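Local coordinates for cysteine protease (Listeria monocytogenes, PDB 5HU4), which anchors surface proteins to the cell wall as a class A sortase, cleaving their C-terminal sorting signal and passing them on through a thioester intermediate, at residues A[12-16]-A[58-62]; A[16-22]-A[30-34]; A[43-49]-A[104-110]. Residue numbers count along the deposited sequence, not the author numbering.

Contact 1. Residues A[12-16]-A[58-62]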
loop_
_atom_site.group_PDB
_atom_site.type_symbol
_atom_site.label_atom_id
_atom_site.label_comp_id
_atom_site.label_asym_id
_atom_site.label_seq_id
_atom_site.Cartn_x
_atom_site.Cartn_y
_atom_site.Cartn_z
ATOM N N VAL A 12 -12.059 0.195 1.986
ATOM C CA VAL A 12 -12.120 -1.213 1.608
ATOM C C VAL A 12 -11.655 -2.116 2.746
ATOM O O VAL A 12 -11.322 -3.281 2.529
ATOM C CB VAL A 12 -11.270 -1.497 0.355
ATOM C CG1 VAL A 12 -11.902 -0.857 -0.871
ATOM C CG2 VAL A 12 -9.850 -0.996 0.555
ATOM N N ASP A 13 -11.632 -1.562 3.955
ATOM C CA ASP A 13 -11.304 -2.305 5.172
ATOM C C ASP A 13 -9.928 -2.970 5.119
ATOM O O ASP A 13 -9.772 -4.125 5.514
ATOM C CB ASP A 13 -12.378 -3.360 5.454
ATOM C CG ASP A 13 -12.606 -3.574 6.937
ATOM O OD1 ASP A 13 -12.192 -2.706 7.733
ATOM O OD2 ASP A 13 -13.199 -4.610 7.305
ATOM N N VAL A 14 -8.935 -2.235 4.628
ATOM C CA VAL A 14 -7.558 -2.711 4.634
ATOM C C VAL A 14 -6.786 -2.063 5.777
ATOM O O VAL A 14 -6.721 -0.841 5.876
ATOM C CB VAL A 14 -6.841 -2.415 3.300
ATOM C CG1 VAL A 14 -5.348 -2.689 3.423
ATOM C CG2 VAL A 14 -7.447 -3.242 2.178
ATOM N N ASN A 15 -6.219 -2.894 6.646
ATOM C CA ASN A 15 -5.403 -2.419 7.758
ATOM C C ASN A 15 -4.274 -3.405 8.017
ATOM O O ASN A 15 -4.469 -4.423 8.680
ATOM C CB ASN A 15 -6.255 -2.231 9.015
ATOM C CG ASN A 15 -5.475 -1.618 10.164
ATOM O OD1 ASN A 15 -4.359 -1.129 9.986
ATOM N ND2 ASN A 15 -6.063 -1.642 11.354
ATOM N N LEU A 16 -3.093 -3.102 7.488
ATOM C CA LEU A 16 -1.998 -4.065 7.485
ATOM C C LEU A 16 -0.694 -3.498 8.031
ATOM O O LEU A 16 -0.525 -2.284 8.140
ATOM C CB LEU A 16 -1.767 -4.583 6.064
ATOM C CG LEU A 16 -2.978 -5.175 5.342
ATOM C CD1 LEU A 16 -2.651 -5.414 3.880
ATOM C CD2 LEU A 16 -3.430 -6.463 6.013
ATOM N N LEU A 58 -5.205 -9.220 3.040
ATOM C CA LEU A 58 -4.090 -8.445 2.491
ATOM C C LEU A 58 -4.528 -7.343 1.523
ATOM O O LEU A 58 -5.256 -6.429 1.907
ATOM C CB LEU A 58 -3.093 -9.386 1.808
ATOM C CG LEU A 58 -2.509 -10.463 2.727
ATOM C CD1 LEU A 58 -1.594 -11.407 1.961
ATOM C CD2 LEU A 58 -1.773 -9.830 3.900
ATOM N N PHE A 59 -4.078 -7.428 0.273
ATOM C CA PHE A 59 -4.392 -6.397 -0.716
ATOM C C PHE A 59 -5.510 -6.805 -1.666
ATOM O O PHE A 59 -5.744 -6.146 -2.675
ATOM C CB PHE A 59 -3.148 -6.031 -1.525
ATOM C CG PHE A 59 -2.406 -4.845 -0.985
ATOM C CD1 PHE A 59 -2.786 -4.263 0.214
ATOM C CD2 PHE A 59 -1.340 -4.300 -1.680
ATOM C CE1 PHE A 59 -2.108 -3.170 0.713
ATOM C CE2 PHE A 59 -0.659 -3.207 -1.186
ATOM C CZ PHE A 59 -1.043 -2.641 0.012
ATOM N N GLY A 60 -6.187 -7.899 -1.344
ATOM C CA GLY A 60 -7.383 -8.296 -2.064
ATOM C C GLY A 60 -8.426 -7.197 -2.227
ATOM O O GLY A 60 -8.876 -6.942 -3.344
ATOM N N PRO A 61 -8.819 -6.540 -1.120
ATOM C CA PRO A 61 -9.884 -5.530 -1.199
ATOM C C PRO A 61 -9.542 -4.253 -1.976
ATOM O O PRO A 61 -10.461 -3.491 -2.275
ATOM C CB PRO A 61 -10.143 -5.185 0.273
ATOM C CG PRO A 61 -9.675 -6.370 1.030
ATOM C CD PRO A 61 -8.478 -6.851 0.280
ATOM N N ILE A 62 -8.274 -4.011 -2.299
ATOM C CA ILE A 62 -7.923 -2.771 -2.992
ATOM C C ILE A 62 -8.303 -2.843 -4.470
ATOM O O ILE A 62 -8.137 -1.871 -5.208
ATOM C CB ILE A 62 -6.420 -2.430 -2.863
ATOM C CG1 ILE A 62 -5.584 -3.262 -3.836
ATOM C CG2 ILE A 62 -5.952 -2.603 -1.426
ATOM C CD1 ILE A 62 -4.185 -2.723 -4.038
#
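No hydrogen bond joins residues 12-16 to residues 58-62, although Val12, Val14 and Leu16 all point at the second segment. Val14 and Leu16, two apart on the strand, face the same way; at a G1 beta bulge Asp13, with positive phi, and Val14 both face Val9, and the bent backbone brings Val12 onto Pro61 as well. The side-chain packing is apolar, yet the closest approaches are to carbonyl oxygens: Val12 O to Pro61 CB (3.2 Å) and Leu16 CD1 to Leu58 O (3.4 Å). Pro61 turns its CB to two valines, 3.9 Å from Val12 CB and 3.8 Å from Val14 CG2. Val14 CG2 is also 4.0 Å from Ile62 CG2, so a compact branched residue suits this crowded spot. Leu16 CD1 reaches Phe59 CD1 (3.8 Å) and its CD2 Leu58 CD2 (4.3 Å). The loop lies against the start of strand 14-19; Phe59 and Ile62 continue onto Leu108 and Thr110 of strand 105-111, and Phe59 touches Ile7 of strand 3-9.

Contact 2. Residues A[16-22]-A[30-34]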
loop_
_atom_site.group_PDB
_atom_site.type_symbol
_atom_site.label_atom_id
_atom_site.label_comp_id
_atom_site.label_asym_id
_atom_site.label_seq_id
_atom_site.Cartn_x
_atom_site.Cartn_y
_atom_site.Cartn_z
ATOM N N LEU A 16 -3.093 -3.102 7.488
ATOM C CA LEU A 16 -1.998 -4.065 7.485
ATOM C C LEU A 16 -0.694 -3.498 8.031
ATOM O O LEU A 16 -0.525 -2.284 8.140
ATOM C CB LEU A 16 -1.767 -4.583 6.064
ATOM C CG LEU A 16 -2.978 -5.175 5.342
ATOM C CD1 LEU A 16 -2.651 -5.414 3.880
ATOM C CD2 LEU A 16 -3.430 -6.463 6.013
ATOM N N LEU A 17 0.226 -4.395 8.368
ATOM C CA LEU A 17 1.581 -4.012 8.739
ATOM C C LEU A 17 2.435 -3.898 7.483
ATOM O O LEU A 17 2.220 -4.624 6.513
ATOM C CB LEU A 17 2.190 -5.030 9.706
ATOM C CG LEU A 17 1.543 -5.162 11.085
ATOM C CD1 LEU A 17 2.188 -6.297 11.865
ATOM C CD2 LEU A 17 1.646 -3.855 11.855
ATOM N N VAL A 18 3.398 -2.984 7.497
ATOM C CA VAL A 18 4.296 -2.823 6.361
ATOM C C VAL A 18 5.648 -3.465 6.653
ATOM O O VAL A 18 6.274 -3.183 7.674
ATOM C CB VAL A 18 4.501 -1.341 5.999
ATOM C CG1 VAL A 18 5.344 -1.220 4.739
ATOM C CG2 VAL A 18 3.159 -0.656 5.804
ATOM N N PHE A 19 6.087 -4.337 5.752
ATOM C CA PHE A 19 7.358 -5.031 5.911
ATOM C C PHE A 19 8.386 -4.509 4.918
ATOM O O PHE A 19 8.035 -4.010 3.849
ATOM C CB PHE A 19 7.174 -6.539 5.735
ATOM C CG PHE A 19 6.351 -7.179 6.817
ATOM C CD1 PHE A 19 4.967 -7.155 6.759
ATOM C CD2 PHE A 19 6.962 -7.807 7.891
ATOM C CE1 PHE A 19 4.207 -7.738 7.754
ATOM C CE2 PHE A 19 6.207 -8.396 8.888
ATOM C CZ PHE A 19 4.827 -8.361 8.820
ATOM N N LYS A 20 9.658 -4.626 5.277
ATOM C CA LYS A 20 10.737 -4.178 4.410
ATOM C C LYS A 20 11.176 -5.305 3.481
ATOM O O LYS A 20 11.719 -6.314 3.930
ATOM C CB LYS A 20 11.919 -3.675 5.243
ATOM C CG LYS A 20 12.713 -2.556 4.589
ATOM C CD LYS A 20 13.822 -2.067 5.507
ATOM C CE LYS A 20 14.231 -0.641 5.174
ATOM N NZ LYS A 20 15.139 -0.069 6.209
ATOM N N GLY A 21 10.926 -5.132 2.188
ATOM C CA GLY A 21 11.332 -6.111 1.195
ATOM C C GLY A 21 10.226 -7.067 0.789
ATOM O O GLY A 21 9.505 -7.598 1.634
ATOM N N THR A 22 10.098 -7.284 -0.516
ATOM C CA THR A 22 9.122 -8.229 -1.046
ATOM C C THR A 22 9.778 -9.585 -1.292
ATOM O O THR A 22 10.406 -9.805 -2.328
ATOM C CB THR A 22 8.493 -7.719 -2.357
ATOM O OG1 THR A 22 7.841 -6.466 -2.118
ATOM C CG2 THR A 22 7.475 -8.719 -2.888
ATOM N N GLY A 30 1.864 -9.180 5.174
ATOM C CA GLY A 30 1.235 -7.881 5.013
ATOM C C GLY A 30 1.720 -7.185 3.756
ATOM O O GLY A 30 2.083 -7.840 2.779
ATOM N N ALA A 31 1.723 -5.855 3.777
ATOM C CA ALA A 31 2.243 -5.082 2.655
ATOM C C ALA A 31 3.767 -5.066 2.699
ATOM O O ALA A 31 4.363 -5.057 3.777
ATOM C CB ALA A 31 1.689 -3.667 2.676
ATOM N N THR A 32 4.397 -5.070 1.528
ATOM C CA THR A 32 5.852 -5.138 1.451
ATOM C C THR A 32 6.438 -4.077 0.524
ATOM O O THR A 32 5.955 -3.876 -0.591
ATOM C CB THR A 32 6.322 -6.524 0.967
ATOM O OG1 THR A 32 5.759 -6.799 -0.322
ATOM C CG2 THR A 32 5.892 -7.609 1.943
ATOM N N THR A 33 7.482 -3.402 0.998
ATOM C CA THR A 33 8.208 -2.430 0.188
ATOM C C THR A 33 8.849 -3.121 -1.011
ATOM O O THR A 33 9.173 -4.308 -0.946
ATOM C CB THR A 33 9.293 -1.709 1.005
ATOM O OG1 THR A 33 10.281 -2.658 1.430
ATOM C CG2 THR A 33 8.683 -1.036 2.226
ATOM N N MET A 34 9.035 -2.381 -2.100
ATOM C CA MET A 34 9.511 -2.981 -3.342
ATOM C C MET A 34 10.863 -2.432 -3.794
ATOM O O MET A 34 11.517 -3.017 -4.658
ATOM C CB MET A 34 8.467 -2.791 -4.443
ATOM C CG MET A 34 7.188 -3.573 -4.192
ATOM S SD MET A 34 5.983 -3.420 -5.520
ATOM C CE MET A 34 6.248 -4.965 -6.383
#
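Two short parallel strands pair here through Ala31 N to Leu17 O (3.0 Å), Phe19 N to Ala31 O (2.7 Å) and Thr33 N to Phe19 O (3.0 Å). Val18 and Ala31 share one face, where Val18 packs on Tyr45 and Leu47; Phe19 and Thr32 lie on the other, Phe19 CB 4.1 Å from Thr32 CG2. Thr33, with chi1 in p, sets OG1 2.7 Å from Gly21 N, which donates to it, while its CG2 lies 4.2 Å from Val18 CG1. Thr22, in m, gives its hydroxyl proton to Thr33 O, with OG1 and O 2.8 Å apart; Thr32, in p, brings OG1 to 2.8 Å from Thr22 OG1 and is also hydrogen-bonded with Ala48 O. Phe19 (m) swings its ring back beside Gly30, with CE1 3.8 Å from Gly30 N. Glycine fits at 30, where a CB would clash with Leu17 O, and at 21, where it would jam against the preceding carbonyl; beyond the last strand pair, the hydroxyls of Thr33 and Thr22 bond to backbone N and O respectively.

Contact 3. Residues A[43-49]-A[104-110]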
loop_
_atom_site.group_PDB
_atom_site.type_symbol
_atom_site.label_atom_id
_atom_site.label_comp_id
_atom_site.label_asym_id
_atom_site.label_seq_id
_atom_site.Cartn_x
_atom_site.Cartn_y
_atom_site.Cartn_z
ATOM N N GLY A 43 8.746 10.937 -2.774
ATOM C CA GLY A 43 8.811 10.244 -4.049
ATOM C C GLY A 43 7.705 9.220 -4.200
ATOM O O GLY A 43 6.575 9.443 -3.765
ATOM N N ASN A 44 8.030 8.091 -4.816
ATOM C CA ASN A 44 7.083 6.992 -4.925
ATOM C C ASN A 44 7.337 5.950 -3.844
ATOM O O ASN A 44 8.476 5.545 -3.617
ATOM C CB ASN A 44 7.158 6.345 -6.309
ATOM C CG ASN A 44 6.129 5.245 -6.495
ATOM O OD1 ASN A 44 5.114 5.205 -5.798
ATOM N ND2 ASN A 44 6.387 4.347 -7.436
ATOM N N TYR A 45 6.270 5.527 -3.176
ATOM C CA TYR A 45 6.370 4.495 -2.153
ATOM C C TYR A 45 5.568 3.267 -2.567
ATOM O O TYR A 45 4.428 3.092 -2.139
ATOM C CB TYR A 45 5.879 5.026 -0.804
ATOM C CG TYR A 45 6.303 4.184 0.379
ATOM C CD1 TYR A 45 7.551 4.355 0.964
ATOM C CD2 TYR A 45 5.456 3.222 0.912
ATOM C CE1 TYR A 45 7.944 3.589 2.047
ATOM C CE2 TYR A 45 5.841 2.452 1.993
ATOM C CZ TYR A 45 7.084 2.640 2.557
ATOM O OH TYR A 45 7.467 1.874 3.634
ATOM N N PRO A 46 6.165 2.413 -3.414
ATOM C CA PRO A 46 5.473 1.224 -3.921
ATOM C C PRO A 46 5.329 0.136 -2.863
ATOM O O PRO A 46 6.283 -0.160 -2.141
ATOM C CB PRO A 46 6.376 0.758 -5.065
ATOM C CG PRO A 46 7.733 1.218 -4.672
ATOM C CD PRO A 46 7.537 2.519 -3.940
ATOM N N LEU A 47 4.137 -0.444 -2.774
ATOM C CA LEU A 47 3.874 -1.522 -1.830
ATOM C C LEU A 47 3.177 -2.685 -2.521
ATOM O O LEU A 47 2.224 -2.489 -3.275
ATOM C CB LEU A 47 3.026 -1.023 -0.657
ATOM C CG LEU A 47 3.716 -0.095 0.342
ATOM C CD1 LEU A 47 2.698 0.543 1.277
ATOM C CD2 LEU A 47 4.768 -0.860 1.127
ATOM N N ALA A 48 3.659 -3.895 -2.262
ATOM C CA ALA A 48 3.054 -5.093 -2.824
ATOM C C ALA A 48 2.310 -5.873 -1.746
ATOM O O ALA A 48 2.759 -5.955 -0.603
ATOM C CB ALA A 48 4.110 -5.967 -3.481
ATOM N N GLY A 49 1.168 -6.437 -2.119
ATOM C CA GLY A 49 0.375 -7.246 -1.213
ATOM C C GLY A 49 -0.341 -8.335 -1.985
ATOM O O GLY A 49 -0.954 -8.069 -3.017
ATOM N N ALA A 104 5.249 13.277 -4.668
ATOM C CA ALA A 104 5.079 12.352 -3.556
ATOM C C ALA A 104 3.841 11.493 -3.790
ATOM O O ALA A 104 2.727 12.011 -3.889
ATOM C CB ALA A 104 4.973 13.104 -2.243
ATOM N N ARG A 105 4.037 10.183 -3.887
ATOM C CA ARG A 105 2.938 9.277 -4.198
ATOM C C ARG A 105 3.106 7.909 -3.550
ATOM O O ARG A 105 4.212 7.519 -3.172
ATOM C CB ARG A 105 2.807 9.103 -5.710
ATOM C CG ARG A 105 4.040 8.492 -6.354
ATOM C CD ARG A 105 3.737 7.939 -7.735
ATOM N NE ARG A 105 3.302 8.977 -8.662
ATOM C CZ ARG A 105 2.748 8.734 -9.844
ATOM N NH1 ARG A 105 2.563 7.483 -10.245
ATOM N NH2 ARG A 105 2.380 9.739 -10.626
ATOM N N ILE A 106 1.997 7.186 -3.427
ATOM C CA ILE A 106 2.028 5.800 -2.983
ATOM C C ILE A 106 1.496 4.910 -4.105
ATOM O O ILE A 106 0.584 5.295 -4.838
ATOM C CB ILE A 106 1.210 5.590 -1.684
ATOM C CG1 ILE A 106 1.489 4.209 -1.085
ATOM C CG2 ILE A 106 -0.280 5.794 -1.932
ATOM C CD1 ILE A 106 0.775 3.954 0.225
ATOM N N THR A 107 2.090 3.732 -4.257
ATOM C CA THR A 107 1.706 2.823 -5.329
ATOM C C THR A 107 1.390 1.433 -4.790
ATOM O O THR A 107 2.288 0.684 -4.410
ATOM C CB THR A 107 2.813 2.714 -6.395
ATOM O OG1 THR A 107 3.141 4.022 -6.881
ATOM C CG2 THR A 107 2.354 1.845 -7.554
ATOM N N LEU A 108 0.105 1.096 -4.760
ATOM C CA LEU A 108 -0.334 -0.197 -4.251
ATOM C C LEU A 108 -0.448 -1.213 -5.384
ATOM O O LEU A 108 -1.115 -0.963 -6.388
ATOM C CB LEU A 108 -1.671 -0.063 -3.521
ATOM C CG LEU A 108 -1.721 1.004 -2.425
ATOM C CD1 LEU A 108 -2.999 0.881 -1.612
ATOM C CD2 LEU A 108 -0.496 0.907 -1.530
ATOM N N ILE A 109 0.206 -2.357 -5.215
ATOM C CA ILE A 109 0.256 -3.366 -6.266
ATOM C C ILE A 109 -0.202 -4.735 -5.775
ATOM O O ILE A 109 0.281 -5.239 -4.760
ATOM C CB ILE A 109 1.679 -3.499 -6.846
ATOM C CG1 ILE A 109 2.199 -2.135 -7.306
ATOM C CG2 ILE A 109 1.699 -4.499 -7.995
ATOM C CD1 ILE A 109 3.590 -2.177 -7.890
ATOM N N THR A 110 -1.141 -5.330 -6.505
ATOM C CA THR A 110 -1.609 -6.677 -6.208
ATOM C C THR A 110 -2.011 -7.397 -7.490
ATOM O O THR A 110 -2.235 -6.764 -8.522
ATOM C CB THR A 110 -2.804 -6.664 -5.233
ATOM O OG1 THR A 110 -3.012 -7.982 -4.707
ATOM C CG2 THR A 110 -4.070 -6.188 -5.932
#
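Asn44 lies over Arg105, its bridge partner, with OD1 3.5 Å from CG of Arg105, and reaches on to Thr107, two residues further along, whose OG1 donates a hydrogen bond to Asn44 OD1 at 2.5 Å; ND2 is held by the carbonyls of Val97 and Asp99. An amide suits this buried place because it can accept and donate at once. The backbones pair in regular parallel fashion, with bonds such as Arg105 N to Gly43 O (2.6 Å), Leu47 N to Thr107 O (2.7 Å) and Gly49 N to Ile109 O (3.0 Å). Pro46, which has no amide hydrogen, causes no gap, since Tyr45 and Leu47 make the bonds here. Leu47 packs on the face shared with Tyr45, Ile106 and Leu108, its CD1 4.1 Å from CD1 of Ile106. Thr110 OG1 donates to Gly49 O (2.7 Å), just before active-site His50 and Cys111. Within the sortase beta barrel, strands 119-132 and 31-33 flank the pair; Ile7 of strand 3-9 and Ile71 of strand 70-74 cover the leucine-isoleucine face.

In the fold
Contact 3 is the most buried of the three and lies nearest the chain centre; contacts 1 and 2 are partly buried, and contact 2 runs out to exposed residues such as Lys20 and Thr22. Contacts 1 and 2 share Leu16 and strand 14-19, one by apolar packing against a loop, with no hydrogen bond across, the other by parallel strand pairing. Contacts 2 and 3 are joined within the barrel sheet, with Thr32 N 2.8 Å from Ala48 O, a probable hydrogen bond. Phe59 ties contact 1 to both: its CZ is 4.0 Å from CB of Ala31, and its CD2 3.3 Å from N of Gly49. Leu58 of contact 1 (side chains about 4 Å apart) and Gly49 of contact 3 lie by His50, contact 2 farther off.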